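Local coordinates for protein cellobiose 2-epimerase (Ruminococcus albus, PDB 3VW5) that catalyses the reversible epimerization of cellobiose to 4-O-beta-D-glucosyl-D-mannose, using an (alpha/alpha)6 barrel to work on an unmodified sugar, at residues G28-D40 and T358-K370. The protein carries 2 engineered substitutions. Residues are numbered along the deposited sequence; the frame is centred on the assembly and turned at random.
Engineered in segment 28-40: E38 (natural residue Gly).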
ATOM      1  N   GLY A  28      -5.115 -20.211  -0.175  1.00 42.53           N
ATOM      2  CA  GLY A  28      -4.437 -18.950  -0.399  1.00 40.41           C
ATOM      3  C   GLY A  28      -3.541 -18.970  -1.625  1.00 43.44           C
ATOM      4  O   GLY A  28      -3.810 -19.684  -2.584  1.00 46.85           O
ATOM      5  N   PHE A  29      -2.478 -18.173  -1.596  1.00 44.63           N
ATOM      6  CA  PHE A  29      -1.513 -18.106  -2.696  1.00 42.57           C
ATOM      7  C   PHE A  29      -0.090 -18.456  -2.245  1.00 40.31           C
ATOM      8  O   PHE A  29       0.249 -18.274  -1.078  1.00 41.48           O
ATOM      9  CB  PHE A  29      -1.524 -16.709  -3.302  1.00 38.01           C
ATOM     10  CG  PHE A  29      -2.787 -16.380  -4.009  1.00 38.28           C
ATOM     11  CD1 PHE A  29      -2.798 -16.199  -5.382  1.00 38.81           C
ATOM     12  CD2 PHE A  29      -3.974 -16.272  -3.305  1.00 39.07           C
ATOM     13  CE1 PHE A  29      -3.962 -15.903  -6.046  1.00 37.79           C
ATOM     14  CE2 PHE A  29      -5.157 -15.981  -3.954  1.00 43.35           C
ATOM     15  CZ  PHE A  29      -5.158 -15.795  -5.336  1.00 43.39           C
ATOM     16  N   TYR A  30       0.740 -18.945  -3.167  1.00 38.76           N
ATOM     17  CA  TYR A  30       2.129 -19.270  -2.843  1.00 44.74           C
ATOM     18  C   TYR A  30       2.885 -18.030  -2.318  1.00 41.24           C
ATOM     19  O   TYR A  30       2.634 -16.893  -2.749  1.00 38.34           O
ATOM     20  CB  TYR A  30       2.852 -19.899  -4.048  1.00 44.76           C
ATOM     21  CG  TYR A  30       2.124 -21.068  -4.698  1.00 48.48           C
ATOM     22  CD1 TYR A  30       1.809 -22.212  -3.971  1.00 47.35           C
ATOM     23  CD2 TYR A  30       1.767 -21.031  -6.049  1.00 48.02           C
ATOM     24  CE1 TYR A  30       1.157 -23.280  -4.565  1.00 48.28           C
ATOM     25  CE2 TYR A  30       1.109 -22.092  -6.647  1.00 46.09           C
ATOM     26  CZ  TYR A  30       0.811 -23.214  -5.900  1.00 49.60           C
ATOM     27  OH  TYR A  30       0.157 -24.269  -6.493  1.00 56.95           O
ATOM     28  N   GLY A  31       3.794 -18.257  -1.378  1.00 34.21           N
ATOM     29  CA  GLY A  31       4.408 -17.173  -0.644  1.00 36.97           C
ATOM     30  C   GLY A  31       5.696 -16.615  -1.225  1.00 46.07           C
ATOM     31  O   GLY A  31       6.128 -15.530  -0.824  1.00 43.25           O
ATOM     32  N   TYR A  32       6.323 -17.325  -2.161  1.00 42.51           N
ATOM     33  CA  TYR A  32       7.636 -16.897  -2.633  1.00 41.64           C
ATOM     34  C   TYR A  32       7.939 -17.272  -4.082  1.00 47.78           C
ATOM     35  O   TYR A  32       7.895 -18.449  -4.469  1.00 46.04           O
ATOM     36  CB  TYR A  32       8.734 -17.405  -1.686  1.00 41.08           C
ATOM     37  CG  TYR A  32      10.128 -16.925  -2.030  1.00 44.70           C
ATOM     38  CD1 TYR A  32      10.643 -15.751  -1.481  1.00 46.06           C
ATOM     39  CD2 TYR A  32      10.939 -17.653  -2.898  1.00 47.45           C
ATOM     40  CE1 TYR A  32      11.932 -15.310  -1.798  1.00 49.82           C
ATOM     41  CE2 TYR A  32      12.213 -17.220  -3.225  1.00 50.00           C
ATOM     42  CZ  TYR A  32      12.708 -16.047  -2.677  1.00 51.50           C
ATOM     43  OH  TYR A  32      13.984 -15.630  -3.006  1.00 55.32           O
ATOM     44  N   LEU A  33       8.230 -16.248  -4.878  1.00 46.09           N
ATOM     45  CA  LEU A  33       8.768 -16.425  -6.221  1.00 42.90           C
ATOM     46  C   LEU A  33      10.069 -15.630  -6.314  1.00 42.43           C
ATOM     47  O   LEU A  33      10.051 -14.385  -6.309  1.00 38.71           O
ATOM     48  CB  LEU A  33       7.780 -15.936  -7.282  1.00 39.60           C
ATOM     49  CG  LEU A  33       8.280 -16.066  -8.732  1.00 41.30           C
ATOM     50  CD1 LEU A  33       8.332 -17.527  -9.164  1.00 37.86           C
ATOM     51  CD2 LEU A  33       7.440 -15.256  -9.706  1.00 38.07           C
ATOM     52  N   SER A  34      11.190 -16.344  -6.386  1.00 43.37           N
ATOM     53  CA  SER A  34      12.519 -15.720  -6.450  1.00 42.94           C
ATOM     54  C   SER A  34      12.740 -14.825  -7.680  1.00 40.84           C
ATOM     55  O   SER A  34      11.972 -14.861  -8.656  1.00 40.27           O
ATOM     56  CB  SER A  34      13.607 -16.796  -6.415  1.00 41.61           C
ATOM     57  OG  SER A  34      13.776 -17.404  -7.692  1.00 39.49           O
ATOM     58  N   TYR A  35      13.805 -14.028  -7.620  1.00 43.58           N
ATOM     59  CA  TYR A  35      14.233 -13.202  -8.747  1.00 40.93           C
ATOM     60  C   TYR A  35      14.434 -14.049 -10.004  1.00 42.67           C
ATOM     61  O   TYR A  35      13.992 -13.666 -11.094  1.00 39.12           O
ATOM     62  CB  TYR A  35      15.530 -12.470  -8.414  1.00 36.65           C
ATOM     63  CG  TYR A  35      16.183 -11.840  -9.628  1.00 43.63           C
ATOM     64  CD1 TYR A  35      15.842 -10.542 -10.036  1.00 38.34           C
ATOM     65  CD2 TYR A  35      17.137 -12.534 -10.369  1.00 38.07           C
ATOM     66  CE1 TYR A  35      16.422  -9.952 -11.136  1.00 35.75           C
ATOM     67  CE2 TYR A  35      17.726 -11.956 -11.485  1.00 40.80           C
ATOM     68  CZ  TYR A  35      17.368 -10.661 -11.867  1.00 45.75           C
ATOM     69  OH  TYR A  35      17.954 -10.074 -12.976  1.00 48.29           O
ATOM     70  N   GLY A  36      15.107 -15.193  -9.843  1.00 41.03           N
ATOM     71  CA  GLY A  36      15.310 -16.140 -10.928  1.00 40.28           C
ATOM     72  C   GLY A  36      14.064 -16.928 -11.331  1.00 42.81           C
ATOM     73  O   GLY A  36      14.135 -17.881 -12.115  1.00 44.47           O
ATOM     74  N   LEU A  37      12.922 -16.521 -10.791  1.00 40.52           N
ATOM     75  CA  LEU A  37      11.615 -17.087 -11.136  1.00 47.32           C
ATOM     76  C   LEU A  37      11.437 -18.547 -10.709  1.00 43.60           C
ATOM     77  O   LEU A  37      10.639 -19.273 -11.293  1.00 40.91           O
ATOM     78  CB  LEU A  37      11.289 -16.890 -12.626  1.00 41.88           C
ATOM     79  CG  LEU A  37      11.305 -15.438 -13.119  1.00 45.97           C
ATOM     80  CD1 LEU A  37      10.893 -15.349 -14.576  1.00 42.24           C
ATOM     81  CD2 LEU A  37      10.401 -14.550 -12.256  1.00 42.96           C
ATOM     82  N   GLU A  38      12.188 -18.954  -9.687  1.00 44.10           N
ATOM     83  CA  GLU A  38      12.005 -20.247  -9.029  1.00 49.04           C
ATOM     84  C   GLU A  38      10.956 -20.110  -7.911  1.00 52.05           C
ATOM     85  O   GLU A  38      11.091 -19.275  -7.009  1.00 52.86           O
ATOM     86  CB  GLU A  38      13.343 -20.751  -8.461  1.00 47.25           C
ATOM     87  CG  GLU A  38      13.746 -22.166  -8.887  1.00 59.55           C
ATOM     88  CD  GLU A  38      13.286 -23.255  -7.893  1.00 85.59           C
ATOM     89  OE1 GLU A  38      12.102 -23.706  -7.979  1.00 81.81           O
ATOM     90  OE2 GLU A  38      14.109 -23.669  -7.021  1.00 81.65           O
ATOM     91  N   LEU A  39       9.916 -20.932  -7.982  1.00 48.68           N
ATOM     92  CA  LEU A  39       8.792 -20.875  -7.057  1.00 44.24           C
ATOM     93  C   LEU A  39       8.928 -21.842  -5.874  1.00 46.81           C
ATOM     94  O   LEU A  39       9.237 -23.011  -6.065  1.00 53.19           O
ATOM     95  CB  LEU A  39       7.528 -21.210  -7.833  1.00 40.11           C
ATOM     96  CG  LEU A  39       6.225 -21.254  -7.052  1.00 52.85           C
ATOM     97  CD1 LEU A  39       5.822 -19.837  -6.673  1.00 44.09           C
ATOM     98  CD2 LEU A  39       5.129 -21.969  -7.876  1.00 48.48           C
ATOM     99  N   ASP A  40       8.696 -21.356  -4.654  1.00 48.67           N
ATOM    100  CA  ASP A  40       8.689 -22.222  -3.471  1.00 47.37           C
ATOM    101  C   ASP A  40       7.279 -22.373  -2.928  1.00 49.56           C
ATOM    102  O   ASP A  40       6.858 -21.599  -2.076  1.00 52.93           O
ATOM    103  CB  ASP A  40       9.604 -21.677  -2.365  1.00 47.89           C
ATOM    104  CG  ASP A  40       9.698 -22.616  -1.146  1.00 52.97           C
ATOM    105  OD1 ASP A  40       9.335 -23.811  -1.256  1.00 53.52           O
ATOM    106  OD2 ASP A  40      10.157 -22.160  -0.070  1.00 52.19           O
ATOM    107  N   THR A 358      20.033  -1.719 -14.230  1.00 41.46           N
ATOM    108  CA  THR A 358      20.214  -3.140 -14.044  1.00 41.68           C
ATOM    109  C   THR A 358      19.513  -3.603 -12.772  1.00 42.55           C
ATOM    110  O   THR A 358      19.619  -2.967 -11.725  1.00 40.21           O
ATOM    111  CB  THR A 358      21.702  -3.587 -14.210  1.00 40.18           C
ATOM    112  OG1 THR A 358      22.175  -4.248 -13.034  1.00 34.67           O
ATOM    113  CG2 THR A 358      22.586  -2.416 -14.567  1.00 36.73           C
ATOM    114  N   PRO A 359      18.734  -4.688 -12.892  1.00 40.91           N
ATOM    115  CA  PRO A 359      17.887  -5.187 -11.804  1.00 41.71           C
ATOM    116  C   PRO A 359      18.744  -5.725 -10.680  1.00 42.02           C
ATOM    117  O   PRO A 359      19.800  -6.275 -10.963  1.00 41.99           O
ATOM    118  CB  PRO A 359      17.088  -6.332 -12.468  1.00 40.31           C
ATOM    119  CG  PRO A 359      17.139  -6.040 -13.939  1.00 37.74           C
ATOM    120  CD  PRO A 359      18.504  -5.415 -14.153  1.00 39.02           C
ATOM    121  N   HIS A 360      18.298  -5.545  -9.438  1.00 45.35           N
ATOM    122  CA  HIS A 360      18.928  -6.155  -8.276  1.00 39.62           C
ATOM    123  C   HIS A 360      18.525  -7.607  -8.271  1.00 43.11           C
ATOM    124  O   HIS A 360      17.386  -7.940  -7.965  1.00 46.12           O
ATOM    125  CB  HIS A 360      18.428  -5.518  -6.980  1.00 42.45           C
ATOM    126  CG  HIS A 360      18.998  -4.166  -6.695  1.00 43.18           C
ATOM    127  ND1 HIS A 360      18.595  -3.408  -5.617  1.00 42.95           N
ATOM    128  CD2 HIS A 360      19.945  -3.437  -7.333  1.00 44.23           C
ATOM    129  CE1 HIS A 360      19.266  -2.270  -5.603  1.00 42.76           C
ATOM    130  NE2 HIS A 360      20.093  -2.262  -6.635  1.00 42.29           N
ATOM    131  N   ASP A 361      19.464  -8.479  -8.595  1.00 44.57           N
ATOM    132  CA  ASP A 361      19.162  -9.896  -8.737  1.00 42.45           C
ATOM    133  C   ASP A 361      18.967 -10.594  -7.394  1.00 39.88           C
ATOM    134  O   ASP A 361      18.857 -11.818  -7.341  1.00 43.94           O
ATOM    135  CB  ASP A 361      20.255 -10.593  -9.573  1.00 48.14           C
ATOM    136  CG  ASP A 361      21.600 -10.741  -8.820  1.00 53.72           C
ATOM    137  OD1 ASP A 361      22.433 -11.557  -9.279  1.00 57.62           O
ATOM    138  OD2 ASP A 361      21.825 -10.068  -7.784  1.00 46.64           O
ATOM    139  N   TYR A 362      18.933  -9.824  -6.315  1.00 36.48           N
ATOM    140  CA  TYR A 362      18.724 -10.411  -4.992  1.00 42.98           C
ATOM    141  C   TYR A 362      17.362 -10.071  -4.374  1.00 40.55           C
ATOM    142  O   TYR A 362      17.107 -10.386  -3.213  1.00 40.22           O
ATOM    143  CB  TYR A 362      19.846 -10.003  -4.035  1.00 35.97           C
ATOM    144  CG  TYR A 362      20.049  -8.509  -3.926  1.00 40.08           C
ATOM    145  CD1 TYR A 362      20.918  -7.836  -4.782  1.00 42.46           C
ATOM    146  CD2 TYR A 362      19.376  -7.769  -2.968  1.00 40.45           C
ATOM    147  CE1 TYR A 362      21.108  -6.460  -4.676  1.00 43.18           C
ATOM    148  CE2 TYR A 362      19.553  -6.403  -2.854  1.00 35.26           C
ATOM    149  CZ  TYR A 362      20.417  -5.749  -3.703  1.00 43.89           C
ATOM    150  OH  TYR A 362      20.594  -4.382  -3.573  1.00 52.46           O
ATOM    151  N   LYS A 363      16.503  -9.414  -5.146  1.00 41.23           N
ATOM    152  CA  LYS A 363      15.165  -9.065  -4.680  1.00 41.86           C
ATOM    153  C   LYS A 363      14.164  -9.999  -5.348  1.00 40.92           C
ATOM    154  O   LYS A 363      14.137 -10.103  -6.576  1.00 46.60           O
ATOM    155  CB  LYS A 363      14.826  -7.602  -5.008  1.00 38.36           C
ATOM    156  CG  LYS A 363      15.687  -6.564  -4.312  1.00 37.86           C
ATOM    157  CD  LYS A 363      15.728  -6.775  -2.821  1.00 41.49           C
ATOM    158  CE  LYS A 363      14.470  -6.250  -2.133  1.00 44.90           C
ATOM    159  NZ  LYS A 363      14.653  -6.253  -0.644  1.00 41.46           N
ATOM    160  N   GLU A 364      13.349 -10.678  -4.549  1.00 40.77           N
ATOM    161  CA  GLU A 364      12.386 -11.650  -5.075  1.00 41.46           C
ATOM    162  C   GLU A 364      11.290 -11.005  -5.928  1.00 42.68           C
ATOM    163  O   GLU A 364      10.988  -9.813  -5.776  1.00 41.30           O
ATOM    164  CB  GLU A 364      11.742 -12.444  -3.937  1.00 38.43           C
ATOM    165  CG  GLU A 364      12.496 -12.338  -2.621  1.00 57.60           C
ATOM    166  CD  GLU A 364      12.033 -11.165  -1.782  1.00 55.86           C
ATOM    167  OE1 GLU A 364      12.848 -10.241  -1.524  1.00 56.15           O
ATOM    168  OE2 GLU A 364      10.849 -11.175  -1.388  1.00 54.61           O
ATOM    169  N   THR A 365      10.691 -11.805  -6.811  1.00 35.80           N
ATOM    170  CA  THR A 365       9.580 -11.350  -7.646  1.00 40.52           C
ATOM    171  C   THR A 365       8.280 -11.287  -6.834  1.00 37.09           C
ATOM    172  O   THR A 365       7.454 -10.401  -7.015  1.00 29.42           O
ATOM    173  CB  THR A 365       9.382 -12.290  -8.841  1.00 36.59           C
ATOM    174  OG1 THR A 365      10.638 -12.492  -9.493  1.00 43.55           O
ATOM    175  CG2 THR A 365       8.422 -11.693  -9.845  1.00 40.53           C
ATOM    176  N   VAL A 366       8.126 -12.248  -5.932  1.00 35.72           N
ATOM    177  CA  VAL A 366       6.982 -12.304  -5.043  1.00 36.28           C
ATOM    178  C   VAL A 366       7.439 -12.763  -3.672  1.00 39.84           C
ATOM    179  O   VAL A 366       8.163 -13.755  -3.553  1.00 42.11           O
ATOM    180  CB  VAL A 366       5.922 -13.314  -5.524  1.00 39.24           C
ATOM    181  CG1 VAL A 366       4.756 -13.345  -4.541  1.00 35.60           C
ATOM    182  CG2 VAL A 366       5.444 -12.983  -6.926  1.00 31.36           C
ATOM    183  N   GLY A 367       7.001 -12.052  -2.636  1.00 41.80           N
ATOM    184  CA  GLY A 367       7.297 -12.433  -1.265  1.00 33.76           C
ATOM    185  C   GLY A 367       6.444 -11.652  -0.286  1.00 38.10           C
ATOM    186  O   GLY A 367       5.494 -10.971  -0.682  1.00 38.37           O
ATOM    187  N   PRO A 368       6.791 -11.723   1.007  1.00 40.05           N
ATOM    188  CA  PRO A 368       5.994 -11.049   2.038  1.00 37.69           C
ATOM    189  C   PRO A 368       5.827  -9.557   1.773  1.00 32.27           C
ATOM    190  O   PRO A 368       4.801  -8.999   2.136  1.00 42.54           O
ATOM    191  CB  PRO A 368       6.808 -11.288   3.318  1.00 34.58           C
ATOM    192  CG  PRO A 368       7.595 -12.501   3.033  1.00 35.88           C
ATOM    193  CD  PRO A 368       7.975 -12.381   1.583  1.00 34.34           C
ATOM    194  N   TRP A 369       6.797  -8.933   1.122  1.00 39.52           N
ATOM    195  CA  TRP A 369       6.726  -7.496   0.869  1.00 45.08           C
ATOM    196  C   TRP A 369       6.479  -7.070  -0.589  1.00 44.69           C
ATOM    197  O   TRP A 369       6.385  -5.879  -0.878  1.00 49.76           O
ATOM    198  CB  TRP A 369       7.948  -6.790   1.444  1.00 39.45           C
ATOM    199  CG  TRP A 369       7.874  -6.612   2.915  1.00 48.92           C
ATOM    200  CD1 TRP A 369       8.570  -7.314   3.857  1.00 53.51           C
ATOM    201  CD2 TRP A 369       7.050  -5.673   3.634  1.00 58.58           C
ATOM    202  NE1 TRP A 369       8.247  -6.860   5.119  1.00 62.89           N
ATOM    203  CE2 TRP A 369       7.316  -5.858   5.010  1.00 63.67           C
ATOM    204  CE3 TRP A 369       6.121  -4.689   3.246  1.00 55.19           C
ATOM    205  CZ2 TRP A 369       6.682  -5.096   6.007  1.00 65.85           C
ATOM    206  CZ3 TRP A 369       5.489  -3.933   4.241  1.00 55.71           C
ATOM    207  CH2 TRP A 369       5.776  -4.143   5.604  1.00 60.61           C
ATOM    208  N   LYS A 370       6.349  -8.031  -1.500  1.00 42.20           N
ATOM    209  CA  LYS A 370       6.030  -7.701  -2.891  1.00 37.68           C
ATOM    210  C   LYS A 370       4.833  -8.500  -3.426  1.00 41.31           C
ATOM    211  O   LYS A 370       4.834  -9.741  -3.410  1.00 39.51           O
ATOM    212  CB  LYS A 370       7.258  -7.866  -3.786  1.00 36.44           C
ATOM    213  CG  LYS A 370       7.030  -7.416  -5.207  1.00 35.83           C
ATOM    214  CD  LYS A 370       8.326  -7.337  -5.979  1.00 37.47           C
ATOM    215  CE  LYS A 370       8.086  -6.834  -7.394  1.00 33.68           C
ATOM    216  NZ  LYS A 370       7.328  -7.813  -8.195  1.00 35.32           N
TER
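D361 sets its CA over one face of the Y35 ring: CA of D361 stands 3.4 Å from the ring centroid, only 2° off the normal, a CH-pi contact, and D361 CB sits 3.5 Å from Y35 CE2. At the ring's edge comes P359, its CB 3.9 Å from Y35 OH. With CG anti to the backbone N (chi1 168°), the Y35 ring reaches out along 359-361. Replacing Y35 with an alanine would probably leave D361 CA and P359 CB without the surface they pack on and free the H360-K363 turn to shift.

Behind the ring, the two backbones join at a classic beta bulge, T365 and V366 both facing L33. L33 N gives a bond of 2.8 Å to V366 O, and V366 N returns one to L33 O. T365 OG1 bonds S34 O at 2.8 Å from above the carbonyl plane, while L37 N, closing the S34-L37 turn, reaches that oxygen from the opposite face. The side chains of L33 and T365 lie side by side, pointing the same way, with L33 CD2 3.6 Å from T365 CB, and L33 CB meets V366 CB.

Further out, R344 hydrogen-bonds Y35 O and makes a cation-pi contact with its ring, and K370 NZ hydrogen-bonds T365 O and forms a salt bridge with E348. The bulge joins the loop leading to strand 45-46 to the one preceding helix 373-385, and the side chains of L33, T365 and V366 rest on F17 of helix 2-19.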